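Local coordinates for protein SusD homolog (Bacteroides thetaiotaomicron, PDB 3SGH) that probably binds glycans at the cell surface as a SusD-like outer-membrane lipoprotein, handing them to a partner transporter for uptake, at residues A[264-269]-A[414-419]; A[257-262]-A[268-273]; A[316-321]-A[353-358]. All coordinates share one frame; numbering follows the deposited sequence.

Contact 1. Residues A[264-269]-A[414-419]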
loop_
_atom_site.group_PDB
_atom_site.type_symbol
_atom_site.label_atom_id
_atom_site.label_comp_id
_atom_site.label_asym_id
_atom_site.label_seq_id
_atom_site.Cartn_x
_atom_site.Cartn_y
_atom_site.Cartn_z
ATOM N N ASP A 264 14.866 -16.507 2.968
ATOM C CA ASP A 264 13.622 -16.520 2.190
ATOM C C ASP A 264 13.916 -16.714 0.715
ATOM O O ASP A 264 14.624 -15.899 0.110
ATOM C CB ASP A 264 12.844 -15.210 2.428
ATOM C CG ASP A 264 11.386 -15.294 2.036
ATOM O OD1 ASP A 264 11.062 -15.701 0.876
ATOM O OD2 ASP A 264 10.524 -14.927 2.873
ATOM N N PRO A 265 13.345 -17.759 0.125
ATOM C CA PRO A 265 13.646 -18.022 -1.278
ATOM C C PRO A 265 13.075 -17.020 -2.252
ATOM O O PRO A 265 13.417 -17.057 -3.431
ATOM C CB PRO A 265 13.041 -19.404 -1.543
ATOM C CG PRO A 265 12.342 -19.819 -0.354
ATOM C CD PRO A 265 12.530 -18.823 0.745
ATOM N N ARG A 266 12.202 -16.137 -1.779
ATOM C CA ARG A 266 11.746 -15.050 -2.643
ATOM C C ARG A 266 12.775 -13.954 -2.851
ATOM O O ARG A 266 12.557 -13.104 -3.704
ATOM C CB ARG A 266 10.450 -14.466 -2.090
ATOM C CG ARG A 266 9.290 -15.442 -2.267
ATOM C CD ARG A 266 8.070 -14.955 -1.443
ATOM N NE ARG A 266 8.355 -15.136 -0.033
ATOM C CZ ARG A 266 7.427 -15.120 0.922
ATOM N NH1 ARG A 266 6.138 -14.859 0.633
ATOM N NH2 ARG A 266 7.794 -15.360 2.164
ATOM N N ARG A 267 13.868 -13.931 -2.076
ATOM C CA ARG A 267 14.867 -12.878 -2.219
ATOM C C ARG A 267 15.310 -12.601 -3.673
ATOM O O ARG A 267 15.245 -11.443 -4.103
ATOM C CB ARG A 267 16.056 -13.094 -1.288
ATOM C CG ARG A 267 15.724 -12.807 0.215
ATOM C CD ARG A 267 16.896 -13.194 1.119
ATOM N NE ARG A 267 17.149 -14.625 1.022
ATOM C CZ ARG A 267 18.185 -15.244 1.554
ATOM N NH1 ARG A 267 19.116 -14.546 2.214
ATOM N NH2 ARG A 267 18.327 -16.553 1.396
ATOM N N PRO A 268 15.729 -13.639 -4.436
ATOM C CA PRO A 268 16.155 -13.390 -5.814
ATOM C C PRO A 268 15.057 -12.923 -6.755
ATOM O O PRO A 268 15.373 -12.348 -7.825
ATOM C CB PRO A 268 16.720 -14.739 -6.284
ATOM C CG PRO A 268 16.162 -15.749 -5.358
ATOM C CD PRO A 268 16.040 -15.010 -4.023
ATOM N N ALA A 269 13.787 -13.127 -6.365
ATOM C CA ALA A 269 12.655 -12.621 -7.154
ATOM C C ALA A 269 12.303 -11.155 -6.801
ATOM O O ALA A 269 11.597 -10.469 -7.550
ATOM C CB ALA A 269 11.489 -13.507 -6.958
ATOM N N LYS A 414 2.120 -11.521 5.350
ATOM C CA LYS A 414 1.325 -10.701 4.431
ATOM C C LYS A 414 2.176 -9.575 3.845
ATOM O O LYS A 414 2.099 -9.247 2.637
ATOM C CB LYS A 414 0.116 -10.120 5.138
ATOM C CG LYS A 414 -0.722 -9.176 4.284
ATOM C CD LYS A 414 -1.787 -8.508 5.190
ATOM C CE LYS A 414 -2.602 -7.455 4.523
ATOM N NZ LYS A 414 -3.440 -6.714 5.500
ATOM N N TRP A 415 2.957 -8.944 4.729
ATOM C CA TRP A 415 3.803 -7.816 4.362
ATOM C C TRP A 415 4.897 -8.236 3.383
ATOM O O TRP A 415 5.131 -7.548 2.382
ATOM C CB TRP A 415 4.363 -7.205 5.628
ATOM C CG TRP A 415 5.483 -6.252 5.422
ATOM C CD1 TRP A 415 5.430 -5.027 4.818
ATOM C CD2 TRP A 415 6.805 -6.415 5.913
ATOM N NE1 TRP A 415 6.661 -4.416 4.919
ATOM C CE2 TRP A 415 7.528 -5.273 5.559
ATOM C CE3 TRP A 415 7.462 -7.436 6.605
ATOM C CZ2 TRP A 415 8.865 -5.127 5.879
ATOM C CZ3 TRP A 415 8.771 -7.253 6.956
ATOM C CH2 TRP A 415 9.454 -6.130 6.593
ATOM N N ILE A 416 5.462 -9.428 3.589
ATOM C CA ILE A 416 6.470 -9.940 2.675
ATOM C C ILE A 416 5.834 -10.252 1.327
ATOM O O ILE A 416 6.378 -9.914 0.285
ATOM C CB ILE A 416 7.148 -11.217 3.221
ATOM C CG1 ILE A 416 7.978 -10.830 4.416
ATOM C CG2 ILE A 416 8.067 -11.871 2.158
ATOM C CD1 ILE A 416 8.505 -12.087 5.245
ATOM N N ALA A 417 4.623 -10.808 1.357
ATOM C CA ALA A 417 3.912 -11.214 0.141
ATOM C C ALA A 417 3.476 -10.014 -0.734
ATOM O O ALA A 417 3.572 -10.080 -1.974
ATOM C CB ALA A 417 2.695 -12.070 0.464
ATOM N N CYS A 418 2.956 -8.953 -0.098
ATOM C CA CYS A 418 2.409 -7.818 -0.836
ATOM C C CYS A 418 3.559 -6.893 -1.142
ATOM O O CYS A 418 3.804 -5.949 -0.411
ATOM C CB CYS A 418 1.326 -7.138 -0.016
ATOM S SG CYS A 418 -0.122 -8.275 0.243
ATOM N N TYR A 419 4.304 -7.210 -2.206
ATOM C CA TYR A 419 5.543 -6.520 -2.529
ATOM C C TYR A 419 5.670 -6.323 -4.028
ATOM O O TYR A 419 5.407 -7.283 -4.814
ATOM C CB TYR A 419 6.790 -7.305 -2.024
ATOM C CG TYR A 419 8.092 -6.832 -2.640
ATOM C CD1 TYR A 419 8.808 -5.773 -2.069
ATOM C CD2 TYR A 419 8.617 -7.437 -3.787
ATOM C CE1 TYR A 419 9.940 -5.298 -2.629
ATOM C CE2 TYR A 419 9.771 -6.954 -4.364
ATOM C CZ TYR A 419 10.427 -5.902 -3.769
ATOM O OH TYR A 419 11.556 -5.418 -4.321
#

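Contact 2. Residues A[257-262]-A[268-273]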
loop_
_atom_site.group_PDB
_atom_site.type_symbol
_atom_site.label_atom_id
_atom_site.label_comp_id
_atom_site.label_asym_id
_atom_site.label_seq_id
_atom_site.Cartn_x
_atom_site.Cartn_y
_atom_site.Cartn_z
ATOM N N SER A 257 16.305 -7.512 5.606
ATOM C CA SER A 257 16.731 -8.159 6.871
ATOM C C SER A 257 15.746 -9.212 7.393
ATOM O O SER A 257 16.151 -10.301 7.866
ATOM C CB SER A 257 16.969 -7.099 7.961
ATOM O OG SER A 257 18.088 -6.319 7.591
ATOM N N TYR A 258 14.451 -8.940 7.331
ATOM C CA TYR A 258 13.508 -9.986 7.711
ATOM C C TYR A 258 13.724 -11.234 6.820
ATOM O O TYR A 258 13.821 -12.373 7.295
ATOM C CB TYR A 258 12.073 -9.530 7.533
ATOM C CG TYR A 258 11.402 -8.843 8.746
ATOM C CD1 TYR A 258 11.668 -7.535 9.099
ATOM C CD2 TYR A 258 10.470 -9.542 9.489
ATOM C CE1 TYR A 258 10.984 -6.925 10.175
ATOM C CE2 TYR A 258 9.805 -8.955 10.521
ATOM C CZ TYR A 258 10.072 -7.660 10.874
ATOM O OH TYR A 258 9.342 -7.100 11.891
HETATM N N MSE A 259 13.797 -11.010 5.514
HETATM C CA MSE A 259 13.969 -12.096 4.549
HETATM C C MSE A 259 15.335 -12.808 4.599
HETATM O O MSE A 259 15.402 -14.023 4.391
HETATM C CB MSE A 259 13.653 -11.556 3.162
HETATM C CG MSE A 259 12.170 -11.179 3.025
HETATM SE SE MSE A 259 11.743 -10.456 1.292
HETATM C CE MSE A 259 11.739 -12.145 0.294
ATOM N N ASN A 260 16.401 -12.097 4.951
ATOM C CA ASN A 260 17.715 -12.726 5.166
ATOM C C ASN A 260 17.653 -13.686 6.384
ATOM O O ASN A 260 18.153 -14.811 6.328
ATOM C CB ASN A 260 18.816 -11.689 5.373
ATOM C CG ASN A 260 19.358 -11.109 4.068
ATOM O OD1 ASN A 260 19.265 -11.726 3.010
ATOM N ND2 ASN A 260 19.996 -9.940 4.164
ATOM N N GLY A 261 17.002 -13.237 7.456
ATOM C CA GLY A 261 16.854 -14.053 8.670
ATOM C C GLY A 261 16.107 -15.332 8.370
ATOM O O GLY A 261 16.439 -16.390 8.910
ATOM N N TYR A 262 15.101 -15.238 7.481
ATOM C CA TYR A 262 14.283 -16.391 7.063
ATOM C C TYR A 262 14.852 -17.232 5.919
ATOM O O TYR A 262 14.197 -18.203 5.491
ATOM C CB TYR A 262 12.913 -15.894 6.598
ATOM C CG TYR A 262 11.984 -15.325 7.660
ATOM C CD1 TYR A 262 12.049 -15.753 8.992
ATOM C CD2 TYR A 262 10.983 -14.410 7.322
ATOM C CE1 TYR A 262 11.171 -15.252 9.935
ATOM C CE2 TYR A 262 10.096 -13.929 8.245
ATOM C CZ TYR A 262 10.178 -14.357 9.547
ATOM O OH TYR A 262 9.268 -13.867 10.437
ATOM N N PRO A 268 15.729 -13.639 -4.436
ATOM C CA PRO A 268 16.155 -13.390 -5.814
ATOM C C PRO A 268 15.057 -12.923 -6.755
ATOM O O PRO A 268 15.373 -12.348 -7.825
ATOM C CB PRO A 268 16.720 -14.739 -6.284
ATOM C CG PRO A 268 16.162 -15.749 -5.358
ATOM C CD PRO A 268 16.040 -15.010 -4.023
ATOM N N ALA A 269 13.787 -13.127 -6.365
ATOM C CA ALA A 269 12.655 -12.621 -7.154
ATOM C C ALA A 269 12.303 -11.155 -6.801
ATOM O O ALA A 269 11.597 -10.469 -7.550
ATOM C CB ALA A 269 11.489 -13.507 -6.958
ATOM N N TYR A 270 12.778 -10.709 -5.650
ATOM C CA TYR A 270 12.444 -9.387 -5.087
ATOM C C TYR A 270 13.543 -8.337 -5.259
ATOM O O TYR A 270 13.224 -7.162 -5.441
ATOM C CB TYR A 270 12.170 -9.528 -3.594
ATOM C CG TYR A 270 10.782 -10.016 -3.189
ATOM C CD1 TYR A 270 10.014 -10.819 -4.007
ATOM C CD2 TYR A 270 10.259 -9.703 -1.920
ATOM C CE1 TYR A 270 8.764 -11.248 -3.598
ATOM C CE2 TYR A 270 9.035 -10.151 -1.510
ATOM C CZ TYR A 270 8.284 -10.921 -2.343
ATOM O OH TYR A 270 7.049 -11.326 -1.917
ATOM N N PHE A 271 14.799 -8.783 -5.198
ATOM C CA PHE A 271 15.960 -7.890 -5.081
ATOM C C PHE A 271 17.135 -8.380 -5.957
ATOM O O PHE A 271 17.214 -9.572 -6.309
ATOM C CB PHE A 271 16.484 -7.881 -3.639
ATOM C CG PHE A 271 15.441 -7.715 -2.578
ATOM C CD1 PHE A 271 14.642 -6.592 -2.557
ATOM C CD2 PHE A 271 15.297 -8.667 -1.575
ATOM C CE1 PHE A 271 13.694 -6.443 -1.569
ATOM C CE2 PHE A 271 14.316 -8.526 -0.568
ATOM C CZ PHE A 271 13.533 -7.434 -0.574
ATOM N N THR A 272 18.091 -7.488 -6.220
ATOM C CA THR A 272 19.396 -7.873 -6.746
ATOM C C THR A 272 20.388 -7.914 -5.604
ATOM O O THR A 272 20.248 -7.132 -4.657
ATOM C CB THR A 272 19.891 -6.880 -7.800
ATOM O OG1 THR A 272 20.025 -5.569 -7.213
ATOM C CG2 THR A 272 18.929 -6.836 -8.943
ATOM N N PRO A 273 21.371 -8.806 -5.674
ATOM C CA PRO A 273 22.482 -8.816 -4.723
ATOM C C PRO A 273 23.248 -7.495 -4.792
ATOM O O PRO A 273 23.373 -6.912 -5.879
ATOM C CB PRO A 273 23.379 -9.951 -5.258
ATOM C CG PRO A 273 22.411 -10.891 -5.834
ATOM C CD PRO A 273 21.383 -10.017 -6.512
#

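Contact 3. Residues A[316-321]-A[353-358]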
loop_
_atom_site.group_PDB
_atom_site.type_symbol
_atom_site.label_atom_id
_atom_site.label_comp_id
_atom_site.label_asym_id
_atom_site.label_seq_id
_atom_site.Cartn_x
_atom_site.Cartn_y
_atom_site.Cartn_z
ATOM N N VAL A 316 -0.719 -4.162 -8.841
ATOM C CA VAL A 316 -1.779 -3.445 -8.158
ATOM C C VAL A 316 -2.202 -4.243 -6.907
ATOM O O VAL A 316 -2.128 -3.735 -5.793
ATOM C CB VAL A 316 -2.979 -3.174 -9.034
ATOM C CG1 VAL A 316 -4.062 -2.391 -8.201
ATOM C CG2 VAL A 316 -2.563 -2.414 -10.340
HETATM N N MSE A 317 -2.614 -5.496 -7.077
HETATM C CA MSE A 317 -3.106 -6.249 -5.955
HETATM C C MSE A 317 -2.956 -7.718 -6.231
HETATM O O MSE A 317 -3.344 -8.182 -7.317
HETATM C CB MSE A 317 -4.578 -5.901 -5.737
HETATM C CG MSE A 317 -5.209 -6.649 -4.568
HETATM SE SE MSE A 317 -7.177 -6.290 -4.519
HETATM C CE MSE A 317 -6.987 -4.573 -3.885
ATOM N N TYR A 318 -2.419 -8.452 -5.270
ATOM C CA TYR A 318 -2.116 -9.861 -5.439
ATOM C C TYR A 318 -3.131 -10.765 -4.787
ATOM O O TYR A 318 -3.684 -10.442 -3.736
ATOM C CB TYR A 318 -0.772 -10.184 -4.804
ATOM C CG TYR A 318 0.453 -9.505 -5.376
ATOM C CD1 TYR A 318 0.871 -9.728 -6.666
ATOM C CD2 TYR A 318 1.175 -8.627 -4.625
ATOM C CE1 TYR A 318 2.006 -9.149 -7.176
ATOM C CE2 TYR A 318 2.349 -8.058 -5.135
ATOM C CZ TYR A 318 2.769 -8.336 -6.390
ATOM O OH TYR A 318 3.944 -7.736 -6.845
ATOM N N ALA A 319 -3.336 -11.943 -5.388
ATOM C CA ALA A 319 -4.264 -12.917 -4.840
ATOM C C ALA A 319 -3.890 -13.279 -3.382
ATOM O O ALA A 319 -4.782 -13.516 -2.546
ATOM C CB ALA A 319 -4.346 -14.170 -5.727
ATOM N N ALA A 320 -2.580 -13.302 -3.085
ATOM C CA ALA A 320 -2.104 -13.597 -1.720
ATOM C C ALA A 320 -2.737 -12.676 -0.669
ATOM O O ALA A 320 -3.013 -13.115 0.448
ATOM C CB ALA A 320 -0.541 -13.537 -1.653
ATOM N N GLU A 321 -2.974 -11.407 -1.018
ATOM C CA GLU A 321 -3.512 -10.445 -0.050
ATOM C C GLU A 321 -4.895 -10.884 0.423
ATOM O O GLU A 321 -5.207 -10.738 1.608
ATOM C CB GLU A 321 -3.589 -9.035 -0.641
ATOM C CG GLU A 321 -3.935 -7.999 0.412
ATOM C CD GLU A 321 -4.040 -6.561 -0.097
ATOM O OE1 GLU A 321 -3.662 -6.301 -1.254
ATOM O OE2 GLU A 321 -4.444 -5.686 0.716
ATOM N N GLU A 353 4.002 -18.772 -5.513
ATOM C CA GLU A 353 3.513 -19.036 -6.841
ATOM C C GLU A 353 3.515 -17.785 -7.728
ATOM O O GLU A 353 3.915 -17.841 -8.888
ATOM C CB GLU A 353 2.103 -19.660 -6.805
ATOM C CG GLU A 353 1.689 -20.141 -8.187
ATOM C CD GLU A 353 0.306 -20.770 -8.206
ATOM O OE1 GLU A 353 -0.377 -20.726 -7.148
ATOM O OE2 GLU A 353 -0.085 -21.272 -9.293
ATOM N N GLU A 354 3.021 -16.677 -7.192
ATOM C CA GLU A 354 2.958 -15.420 -7.918
ATOM C C GLU A 354 4.311 -15.040 -8.522
ATOM O O GLU A 354 4.365 -14.498 -9.644
ATOM C CB GLU A 354 2.542 -14.310 -6.956
ATOM C CG GLU A 354 2.250 -12.970 -7.579
ATOM C CD GLU A 354 0.903 -12.950 -8.291
ATOM O OE1 GLU A 354 -0.087 -13.495 -7.731
ATOM O OE2 GLU A 354 0.832 -12.352 -9.386
ATOM N N PHE A 355 5.374 -15.268 -7.756
ATOM C CA PHE A 355 6.730 -14.903 -8.167
ATOM C C PHE A 355 7.525 -16.065 -8.761
ATOM O O PHE A 355 8.701 -15.894 -9.043
ATOM C CB PHE A 355 7.476 -14.301 -6.987
ATOM C CG PHE A 355 7.138 -12.851 -6.763
ATOM C CD1 PHE A 355 6.003 -12.477 -6.046
ATOM C CD2 PHE A 355 7.930 -11.855 -7.314
ATOM C CE1 PHE A 355 5.686 -11.142 -5.870
ATOM C CE2 PHE A 355 7.605 -10.501 -7.142
ATOM C CZ PHE A 355 6.476 -10.145 -6.427
ATOM N N GLY A 356 6.912 -17.226 -8.923
ATOM C CA GLY A 356 7.580 -18.369 -9.575
ATOM C C GLY A 356 8.682 -19.007 -8.751
ATOM O O GLY A 356 9.658 -19.572 -9.293
ATOM N N VAL A 357 8.513 -18.916 -7.441
ATOM C CA VAL A 357 9.473 -19.412 -6.484
ATOM C C VAL A 357 8.994 -20.756 -5.936
ATOM O O VAL A 357 7.808 -20.945 -5.655
ATOM C CB VAL A 357 9.660 -18.348 -5.384
ATOM C CG1 VAL A 357 10.569 -18.831 -4.311
ATOM C CG2 VAL A 357 10.187 -17.048 -6.067
ATOM N N SER A 358 9.925 -21.684 -5.816
ATOM C CA SER A 358 9.658 -23.000 -5.271
ATOM C C SER A 358 10.023 -23.060 -3.806
ATOM O O SER A 358 10.729 -22.197 -3.293
ATOM C CB SER A 358 10.523 -24.027 -6.014
ATOM O OG SER A 358 9.940 -24.215 -7.280
HETATM O O HOH W 1 -0.346 -13.769 -5.082
#

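Contact 1. Residues A[264-269]-A[414-419]
Ile416 lays its CG2 methyl over the centre of one face of the Arg266 guanidinium, with CG2 3.5 Å from CZ of Arg266, the two side chains at roughly a right angle. The methyl reaches out because CG2 stands anti to the backbone N of Ile416, while CG1 turns back beside that nitrogen. Ala417 only skirts the same group obliquely, at the far nitrogen NH1. What fixes the guanidinium is Asp264, gripped side-on: NE of Arg266 gives OD1 of Asp264 a nearly straight bond (2.9 Å, 174°) lying in the guanidinium plane, and NH2 gives OD2 a second one of 2.9 Å from a slightly tilted position. OD1 and OD2 each accept on their syn lone pair. The anti lone pair of OD1 takes the backbone N of Arg266, a capping bond ahead of helix 267-270, so OD1 grips Arg266 twice. NH1 is taken by Ser351 OG, and NH2 has a second partner in Gln413 OE1. Through the methyl of Ile416 and the bond to Gln413, the turn before helix 267-270 is fastened to the C-terminal end of helix 403-417, with Phe352 of helix 340-354 and Met259 of helix 253-261 packed against Arg266.

Contact 2. Residues A[257-262]-A[268-273]
The selenium-bearing tip of Met259, modelled as selenomethionine, meets two consecutive aromatic residues, Tyr270 and Phe271, and forms a Met-aromatic contact with each. Packing is tightest at Tyr270, where CE of Met259 lies 3.6 Å from CD2 of Tyr270 and close to CE2 as well. The selenium stands 4.6 Å from the centroid of the Tyr270 ring, well off the ring normal. Against Phe271 the touch is narrower: SE of Met259 approaches CE2 of Phe271 at 3.7 Å, again obliquely. The chain of Met259 runs out extended as far as the selenium, then bends at chi3 (76°), which turns CE over to Tyr270 while SE lies between the two rings, in touch with both. CB of Tyr270 sits 3.6 Å above the centre of one face of the Phe271 ring. Beyond this cluster the segments part: Asn260 and Gly261 are partly exposed on helix 253-261, Pro268 and Pro273 exposed on 268-273. The Tyr270 hydroxyl is engaged by Ile416 O of helix 403-417, and Leu255 and Val256 of helix 253-261 also cover Phe271. Two consecutive short helices, 253-261 and 267-270, are thus joined by a tight turn and closed on a Met-aromatic cluster.

Contact 3. Residues A[316-321]-A[353-358]
Tyr318 and Glu354 meet where a strand ending in a classic beta bulge, Val316 and Met317 opposite Ser227, passes into helix 319-331 beside the Schellman-terminated helix 340-354. Among the apolar contacts, CD1 of Tyr318 lies 3.6 Å from CG of Glu354, whose chain bends at chi2 (75°) and brings the carboxylate across the ring at a slant, the two planes 51° apart. The neighbouring Phe355 meets the phenol end of that ring at an oblique angle, with CZ of Phe355 3.5 Å from OH of Tyr318. Among the polar contacts, the Tyr318 hydroxyl bonds to Tyr419 O. With an alanine here, Tyr419 O is likely to lose this partner, and a gap to open beside the methylene chain of Glu354 and the Phe355 ring. Both carboxylate oxygens of Glu354 are taken up, OE2 by Tyr228 OH and OE1 by Ser226 OG, and the same serine hydroxyl accepts from Ala319 N. OE1 has a further partner in a water that joins the first turn of helix 319-331 to the carboxylate: it accepts from Ala320 N at 3.0 Å and donates to OE1 of Glu354 at 2.7 Å.

How the contacts relate
Along the chain, contact 2 comes first, and contact 3 is nested inside the long loop closed by contact 1. Contacts 1 and 2 share helix 267-270, with centres about 7 Å apart; contact 3 lies about 9 Å from contact 1 and about 16 Å from contact 2. Tyr419 and Tyr270 tie the set together: their rings stack, Tyr419 OH probably bonds to Tyr270 O, and Phe355 of contact 3 packs against Tyr270. The three contacts therefore bring the neighbouring helices 253-261 and 267-270 together with the distant 319-331, 340-354 and 403-417 in one continuous packed region of this largely helical SusD-like protein.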